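Local coordinates for tricorn protease (PDB 1K32), which is a self-compartmentalising serine protease that probably cleaves peptides released by the proteasome, admitting them by way of its beta-propeller domains, at residues A[158-163]-A[209-214]; A[215-220]-A[228-233]. All blocks are in the same frame, centred on the assembly; numbering follows the deposited sequence.

Contact 1: A[158-163]-A[209-214]; sequences LFADGR and PVIVGH
L158 lays its CD1 methyl over the side chain of I211, with CD1 of L158 3.6 Å from CG1 of I211. The two belong to successive blades of a beta propeller: strand 156-160 and strand 207-212 each start a four-stranded antiparallel sheet, and here one blade packs on the next. Their short axes run 8.0 Å apart and roughly parallel, too far for backbone pairing, and side chains fill the space. The two side chains point opposite ways alongside each other, so that CD1 of I211 lies 3.7 Å from CB of L158. With CG1 set anti to the carbonyl carbon (chi1 -72°) and the chain then extended, I211 also brings this CD1 to 4.1 Å from CB of A160. V165 on strand 163-168 touches both L158 and I211, while I216 backs I211 from its own blade. Beyond the strand ends the contact turns polar. D161, in the type I' turn A160-R163 that connects strands 156-160 and 163-168, meets H214 between strands 207-212 and 215-220. The carboxylate and imidazole planes are 20° apart, and NE2 of H214 gives a weak hydrogen bond, 3.3 Å and bent to 146°, to OD1 of D161 at the ring edge.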
ATOM      1  N   LEU A 158      71.195   7.408  27.710  1.00 23.74           N
ATOM      2  CA  LEU A 158      72.173   8.434  27.986  1.00 24.80           C
ATOM      3  C   LEU A 158      73.499   7.946  27.421  1.00 26.12           C
ATOM      4  O   LEU A 158      73.682   6.755  27.170  1.00 25.04           O
ATOM      5  CB  LEU A 158      72.295   8.655  29.491  1.00 25.83           C
ATOM      6  CG  LEU A 158      70.976   8.799  30.252  1.00 27.01           C
ATOM      7  CD1 LEU A 158      71.265   8.889  31.746  1.00 27.72           C
ATOM      8  CD2 LEU A 158      70.223  10.034  29.763  1.00 25.06           C
ATOM      9  N   PHE A 159      74.426   8.869  27.212  1.00 27.23           N
ATOM     10  CA  PHE A 159      75.722   8.504  26.673  1.00 29.13           C
ATOM     11  C   PHE A 159      76.800   9.067  27.574  1.00 30.96           C
ATOM     12  O   PHE A 159      76.771  10.238  27.933  1.00 30.50           O
ATOM     13  CB  PHE A 159      75.895   9.049  25.256  1.00 28.10           C
ATOM     14  CG  PHE A 159      74.903   8.505  24.272  1.00 29.82           C
ATOM     15  CD1 PHE A 159      73.574   8.900  24.313  1.00 31.44           C
ATOM     16  CD2 PHE A 159      75.303   7.591  23.299  1.00 30.14           C
ATOM     17  CE1 PHE A 159      72.647   8.395  23.397  1.00 33.21           C
ATOM     18  CE2 PHE A 159      74.392   7.077  22.383  1.00 32.75           C
ATOM     19  CZ  PHE A 159      73.056   7.482  22.431  1.00 32.75           C
ATOM     20  N   ALA A 160      77.743   8.217  27.946  1.00 32.03           N
ATOM     21  CA  ALA A 160      78.836   8.624  28.805  1.00 33.93           C
ATOM     22  C   ALA A 160      80.122   7.981  28.315  1.00 34.64           C
ATOM     23  O   ALA A 160      80.190   6.766  28.111  1.00 32.98           O
ATOM     24  CB  ALA A 160      78.557   8.205  30.240  1.00 34.84           C
ATOM     25  N   ASP A 161      81.140   8.805  28.115  1.00 37.75           N
ATOM     26  CA  ASP A 161      82.433   8.312  27.662  1.00 40.01           C
ATOM     27  C   ASP A 161      82.273   7.357  26.482  1.00 39.27           C
ATOM     28  O   ASP A 161      82.973   6.354  26.377  1.00 38.75           O
ATOM     29  CB  ASP A 161      83.134   7.610  28.821  1.00 43.09           C
ATOM     30  CG  ASP A 161      83.168   8.464  30.071  1.00 47.09           C
ATOM     31  OD1 ASP A 161      83.709   9.587  29.998  1.00 49.14           O
ATOM     32  OD2 ASP A 161      82.650   8.020  31.120  1.00 50.17           O
ATOM     33  N   GLY A 162      81.334   7.676  25.600  1.00 39.19           N
ATOM     34  CA  GLY A 162      81.105   6.839  24.442  1.00 39.53           C
ATOM     35  C   GLY A 162      80.154   5.671  24.647  1.00 40.13           C
ATOM     36  O   GLY A 162      79.569   5.185  23.678  1.00 40.63           O
ATOM     37  N   ARG A 163      79.981   5.200  25.879  1.00 38.12           N
ATOM     38  CA  ARG A 163      79.076   4.072  26.069  1.00 37.21           C
ATOM     39  C   ARG A 163      77.634   4.450  26.364  1.00 35.01           C
ATOM     40  O   ARG A 163      77.355   5.453  27.022  1.00 34.79           O
ATOM     41  CB  ARG A 163      79.606   3.110  27.138  1.00 39.51           C
ATOM     42  CG  ARG A 163      80.284   3.742  28.322  1.00 43.27           C
ATOM     43  CD  ARG A 163      80.719   2.656  29.285  1.00 43.65           C
ATOM     44  NE  ARG A 163      81.213   3.204  30.540  1.00 44.47           N
ATOM     45  CZ  ARG A 163      81.312   2.511  31.668  1.00 44.34           C
ATOM     46  NH1 ARG A 163      81.778   3.103  32.760  1.00 44.76           N
ATOM     47  NH2 ARG A 163      80.938   1.236  31.712  1.00 40.38           N
ATOM     48  N   PRO A 209      66.354   8.884  35.161  1.00 25.28           N
ATOM     49  CA  PRO A 209      67.802   8.914  35.348  1.00 25.84           C
ATOM     50  C   PRO A 209      68.479  10.040  34.553  1.00 25.13           C
ATOM     51  O   PRO A 209      68.055  10.385  33.457  1.00 24.64           O
ATOM     52  CB  PRO A 209      68.229   7.529  34.882  1.00 28.09           C
ATOM     53  CG  PRO A 209      67.226   7.258  33.745  1.00 27.89           C
ATOM     54  CD  PRO A 209      65.933   7.700  34.389  1.00 23.62           C
ATOM     55  N   VAL A 210      69.509  10.633  35.144  1.00 26.08           N
ATOM     56  CA  VAL A 210      70.290  11.684  34.496  1.00 25.81           C
ATOM     57  C   VAL A 210      71.745  11.498  34.884  1.00 26.97           C
ATOM     58  O   VAL A 210      72.051  10.854  35.893  1.00 26.32           O
ATOM     59  CB  VAL A 210      69.871  13.110  34.927  1.00 26.09           C
ATOM     60  CG1 VAL A 210      68.492  13.438  34.379  1.00 21.80           C
ATOM     61  CG2 VAL A 210      69.936  13.233  36.461  1.00 21.72           C
ATOM     62  N   ILE A 211      72.636  12.071  34.085  1.00 27.35           N
ATOM     63  CA  ILE A 211      74.065  11.971  34.338  1.00 28.92           C
ATOM     64  C   ILE A 211      74.710  13.339  34.541  1.00 29.78           C
ATOM     65  O   ILE A 211      74.513  14.266  33.759  1.00 28.10           O
ATOM     66  CB  ILE A 211      74.790  11.249  33.180  1.00 29.67           C
ATOM     67  CG1 ILE A 211      74.443   9.758  33.216  1.00 31.37           C
ATOM     68  CG2 ILE A 211      76.309  11.449  33.288  1.00 29.34           C
ATOM     69  CD1 ILE A 211      74.982   8.966  32.042  1.00 32.45           C
ATOM     70  N   VAL A 212      75.457  13.457  35.630  1.00 30.24           N
ATOM     71  CA  VAL A 212      76.176  14.684  35.946  1.00 30.79           C
ATOM     72  C   VAL A 212      77.569  14.222  36.334  1.00 31.71           C
ATOM     73  O   VAL A 212      77.735  13.447  37.279  1.00 28.30           O
ATOM     74  CB  VAL A 212      75.523  15.444  37.113  1.00 31.46           C
ATOM     75  CG1 VAL A 212      76.320  16.709  37.417  1.00 30.96           C
ATOM     76  CG2 VAL A 212      74.088  15.814  36.748  1.00 29.33           C
ATOM     77  N   GLY A 213      78.565  14.681  35.587  1.00 33.54           N
ATOM     78  CA  GLY A 213      79.925  14.257  35.856  1.00 36.75           C
ATOM     79  C   GLY A 213      79.978  12.781  35.516  1.00 38.32           C
ATOM     80  O   GLY A 213      79.727  12.395  34.369  1.00 39.40           O
ATOM     81  N   HIS A 214      80.294  11.946  36.497  1.00 37.83           N
ATOM     82  CA  HIS A 214      80.330  10.513  36.254  1.00 38.06           C
ATOM     83  C   HIS A 214      79.443   9.785  37.250  1.00 36.14           C
ATOM     84  O   HIS A 214      79.801   8.730  37.786  1.00 34.00           O
ATOM     85  CB  HIS A 214      81.765   9.991  36.305  1.00 41.05           C
ATOM     86  CG  HIS A 214      82.571  10.365  35.105  1.00 43.83           C
ATOM     87  ND1 HIS A 214      82.930  11.665  34.829  1.00 46.57           N
ATOM     88  CD2 HIS A 214      83.028   9.620  34.071  1.00 46.13           C
ATOM     89  CE1 HIS A 214      83.570  11.708  33.673  1.00 47.56           C
ATOM     90  NE2 HIS A 214      83.642  10.479  33.193  1.00 48.16           N
TER

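Contact 2: A[215-220]-A[228-233]; sequences RIYFIT and IYSTDL
The carbonyl O of Y229 accepts a hydrogen bond from the N-H of F218 at 3.0 Å, and the CA-H of Y217 adds a weaker contact to the same oxygen, inside the antiparallel hairpin of strands 215-220 and 227-232, the middle strands of a propeller blade. F218 O in turn receives Y229 N almost straight (174°), and I216 and T231 form a second hydrogen-bonded pair. On one face CB of S230 sits over the Y217 ring, 3.6 Å from its centroid, a CH-pi contact. F218 holds the opposite face: CG stands between backbone N and carbonyl carbon (chi1 55°), which swings the ring across the partner strand, with CE1 3.7 Å from CB of Y229 and the CG2 methyl of T231 at the ring edge. R215 bends at chi2 and chi3 to lay its guanidinium over the T231-D232 peptide; NH2 points to S230 OG, whose position is less certain, and NH1 makes a salt bridge with D237. With an alanine here, D237 would probably lose this ionic partner and the T231-D232 peptide the guanidinium over it. The CG2 methyl of T220 comes in crosswise to the Y229 side chain, 3.5 Å from CD1 of Y229.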
ATOM      1  N   ARG A 215      78.278  10.376  37.492  1.00 34.45           N
ATOM      2  CA  ARG A 215      77.290   9.806  38.396  1.00 33.68           C
ATOM      3  C   ARG A 215      75.923   9.824  37.745  1.00 31.47           C
ATOM      4  O   ARG A 215      75.569  10.767  37.041  1.00 31.97           O
ATOM      5  CB  ARG A 215      77.226  10.583  39.710  1.00 34.61           C
ATOM      6  CG  ARG A 215      78.464  10.442  40.569  1.00 36.82           C
ATOM      7  CD  ARG A 215      78.095  10.400  42.042  1.00 38.33           C
ATOM      8  NE  ARG A 215      78.798   9.302  42.694  1.00 39.48           N
ATOM      9  CZ  ARG A 215      78.239   8.437  43.529  1.00 37.86           C
ATOM     10  NH1 ARG A 215      78.976   7.478  44.055  1.00 40.90           N
ATOM     11  NH2 ARG A 215      76.956   8.523  43.840  1.00 37.15           N
ATOM     12  N   ILE A 216      75.159   8.769  37.973  1.00 30.43           N
ATOM     13  CA  ILE A 216      73.821   8.689  37.422  1.00 29.53           C
ATOM     14  C   ILE A 216      72.879   9.101  38.538  1.00 27.32           C
ATOM     15  O   ILE A 216      72.867   8.485  39.599  1.00 28.91           O
ATOM     16  CB  ILE A 216      73.452   7.243  36.987  1.00 29.70           C
ATOM     17  CG1 ILE A 216      74.490   6.698  36.009  1.00 29.95           C
ATOM     18  CG2 ILE A 216      72.065   7.230  36.337  1.00 29.23           C
ATOM     19  CD1 ILE A 216      74.316   5.218  35.696  1.00 29.60           C
ATOM     20  N   TYR A 217      72.117  10.160  38.317  1.00 26.76           N
ATOM     21  CA  TYR A 217      71.149  10.591  39.312  1.00 25.91           C
ATOM     22  C   TYR A 217      69.766  10.114  38.887  1.00 25.23           C
ATOM     23  O   TYR A 217      69.450  10.047  37.687  1.00 21.92           O
ATOM     24  CB  TYR A 217      71.175  12.109  39.474  1.00 28.41           C
ATOM     25  CG  TYR A 217      72.446  12.610  40.119  1.00 30.12           C
ATOM     26  CD1 TYR A 217      73.648  12.654  39.405  1.00 30.79           C
ATOM     27  CD2 TYR A 217      72.453  13.015  41.451  1.00 30.24           C
ATOM     28  CE1 TYR A 217      74.821  13.091  40.007  1.00 33.07           C
ATOM     29  CE2 TYR A 217      73.610  13.449  42.064  1.00 31.27           C
ATOM     30  CZ  TYR A 217      74.794  13.486  41.343  1.00 32.96           C
ATOM     31  OH  TYR A 217      75.942  13.916  41.969  1.00 32.29           O
ATOM     32  N   PHE A 218      68.945   9.765  39.873  1.00 24.24           N
ATOM     33  CA  PHE A 218      67.611   9.261  39.595  1.00 23.39           C
ATOM     34  C   PHE A 218      66.716   9.358  40.817  1.00 24.64           C
ATOM     35  O   PHE A 218      67.152   9.767  41.903  1.00 24.72           O
ATOM     36  CB  PHE A 218      67.692   7.800  39.128  1.00 22.76           C
ATOM     37  CG  PHE A 218      68.408   6.893  40.091  1.00 23.21           C
ATOM     38  CD1 PHE A 218      67.752   6.368  41.198  1.00 22.54           C
ATOM     39  CD2 PHE A 218      69.754   6.582  39.900  1.00 23.45           C
ATOM     40  CE1 PHE A 218      68.433   5.542  42.110  1.00 23.36           C
ATOM     41  CE2 PHE A 218      70.441   5.762  40.796  1.00 23.50           C
ATOM     42  CZ  PHE A 218      69.777   5.241  41.909  1.00 22.92           C
ATOM     43  N   ILE A 219      65.469   8.946  40.643  1.00 22.94           N
ATOM     44  CA  ILE A 219      64.509   9.001  41.726  1.00 23.10           C
ATOM     45  C   ILE A 219      63.963   7.636  42.119  1.00 24.54           C
ATOM     46  O   ILE A 219      63.695   6.789  41.257  1.00 21.95           O
ATOM     47  CB  ILE A 219      63.317   9.910  41.343  1.00 23.75           C
ATOM     48  CG1 ILE A 219      63.801  11.351  41.146  1.00 22.42           C
ATOM     49  CG2 ILE A 219      62.220   9.824  42.415  1.00 22.34           C
ATOM     50  CD1 ILE A 219      62.752  12.273  40.559  1.00 22.95           C
ATOM     51  N   THR A 220      63.814   7.419  43.429  1.00 24.38           N
ATOM     52  CA  THR A 220      63.226   6.177  43.933  1.00 24.45           C
ATOM     53  C   THR A 220      62.738   6.364  45.360  1.00 23.87           C
ATOM     54  O   THR A 220      63.144   7.298  46.041  1.00 24.62           O
ATOM     55  CB  THR A 220      64.199   4.980  43.862  1.00 25.84           C
ATOM     56  OG1 THR A 220      63.461   3.771  44.080  1.00 28.15           O
ATOM     57  CG2 THR A 220      65.289   5.096  44.899  1.00 25.64           C
ATOM     58  N   ILE A 228      65.965  11.943  45.670  1.00 21.18           N
ATOM     59  CA  ILE A 228      66.965  11.894  44.622  1.00 23.17           C
ATOM     60  C   ILE A 228      68.157  11.108  45.157  1.00 23.63           C
ATOM     61  O   ILE A 228      68.643  11.377  46.252  1.00 24.28           O
ATOM     62  CB  ILE A 228      67.424  13.315  44.226  1.00 23.09           C
ATOM     63  CG1 ILE A 228      66.216  14.123  43.748  1.00 23.04           C
ATOM     64  CG2 ILE A 228      68.489  13.243  43.126  1.00 21.54           C
ATOM     65  CD1 ILE A 228      66.565  15.536  43.327  1.00 27.23           C
ATOM     66  N   TYR A 229      68.595  10.113  44.391  1.00 22.94           N
ATOM     67  CA  TYR A 229      69.745   9.275  44.741  1.00 22.01           C
ATOM     68  C   TYR A 229      70.715   9.317  43.566  1.00 22.73           C
ATOM     69  O   TYR A 229      70.419   9.922  42.529  1.00 20.57           O
ATOM     70  CB  TYR A 229      69.332   7.809  44.942  1.00 23.05           C
ATOM     71  CG  TYR A 229      68.451   7.532  46.141  1.00 24.57           C
ATOM     72  CD1 TYR A 229      67.100   7.864  46.125  1.00 24.56           C
ATOM     73  CD2 TYR A 229      68.975   6.949  47.298  1.00 26.04           C
ATOM     74  CE1 TYR A 229      66.293   7.632  47.217  1.00 26.81           C
ATOM     75  CE2 TYR A 229      68.172   6.708  48.411  1.00 25.82           C
ATOM     76  CZ  TYR A 229      66.829   7.057  48.359  1.00 27.19           C
ATOM     77  OH  TYR A 229      66.012   6.864  49.441  1.00 26.37           O
ATOM     78  N   SER A 230      71.863   8.668  43.725  1.00 22.52           N
ATOM     79  CA  SER A 230      72.834   8.587  42.642  1.00 26.85           C
ATOM     80  C   SER A 230      73.804   7.437  42.897  1.00 27.64           C
ATOM     81  O   SER A 230      73.920   6.943  44.028  1.00 26.04           O
ATOM     82  CB  SER A 230      73.603   9.908  42.486  1.00 26.38           C
ATOM     83  OG  SER A 230      74.570  10.075  43.505  1.00 28.68           O
ATOM     84  N   THR A 231      74.464   6.991  41.831  1.00 26.94           N
ATOM     85  CA  THR A 231      75.455   5.922  41.911  1.00 28.36           C
ATOM     86  C   THR A 231      76.550   6.274  40.912  1.00 29.24           C
ATOM     87  O   THR A 231      76.393   7.209  40.133  1.00 28.88           O
ATOM     88  CB  THR A 231      74.877   4.542  41.501  1.00 29.50           C
ATOM     89  OG1 THR A 231      74.477   4.575  40.121  1.00 28.75           O
ATOM     90  CG2 THR A 231      73.679   4.165  42.381  1.00 29.64           C
ATOM     91  N   ASP A 232      77.661   5.545  40.934  1.00 29.93           N
ATOM     92  CA  ASP A 232      78.701   5.799  39.948  1.00 30.96           C
ATOM     93  C   ASP A 232      78.242   5.027  38.710  1.00 31.27           C
ATOM     94  O   ASP A 232      77.245   4.310  38.778  1.00 30.21           O
ATOM     95  CB  ASP A 232      80.071   5.302  40.424  1.00 31.02           C
ATOM     96  CG  ASP A 232      80.051   3.858  40.902  1.00 32.48           C
ATOM     97  OD1 ASP A 232      79.439   2.987  40.243  1.00 29.25           O
ATOM     98  OD2 ASP A 232      80.678   3.589  41.947  1.00 35.21           O
ATOM     99  N   LEU A 233      78.956   5.157  37.598  1.00 31.20           N
ATOM    100  CA  LEU A 233      78.569   4.471  36.368  1.00 32.95           C
ATOM    101  C   LEU A 233      78.606   2.947  36.455  1.00 32.83           C
ATOM    102  O   LEU A 233      78.321   2.252  35.483  1.00 31.39           O
ATOM    103  CB  LEU A 233      79.434   4.954  35.207  1.00 33.47           C
ATOM    104  CG  LEU A 233      79.228   6.427  34.858  1.00 35.21           C
ATOM    105  CD1 LEU A 233      80.063   6.789  33.632  1.00 36.32           C
ATOM    106  CD2 LEU A 233      77.757   6.688  34.591  1.00 36.33           C
TER

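From the N terminus, the chain first passes through 158-163, where the opening hairpin of one blade turns, completes that blade with strands 186-192 and 195-200, and enters the next at strand 207-212. Contact 1 closes this loop of 45 intervening residues and ties the first strands of the two blades together. The chain then turns back at G213-H214 into 215-220, and contact 2 closes a much shorter hairpin loop within the second blade. The contacts are thus in series, neither nested nor crossing, with centres about 11 Å apart. Strands 207-212 and 215-220 are neighbours in one sheet, so the two contacts meet on adjacent strands of this blade, where V212 packs on Y217.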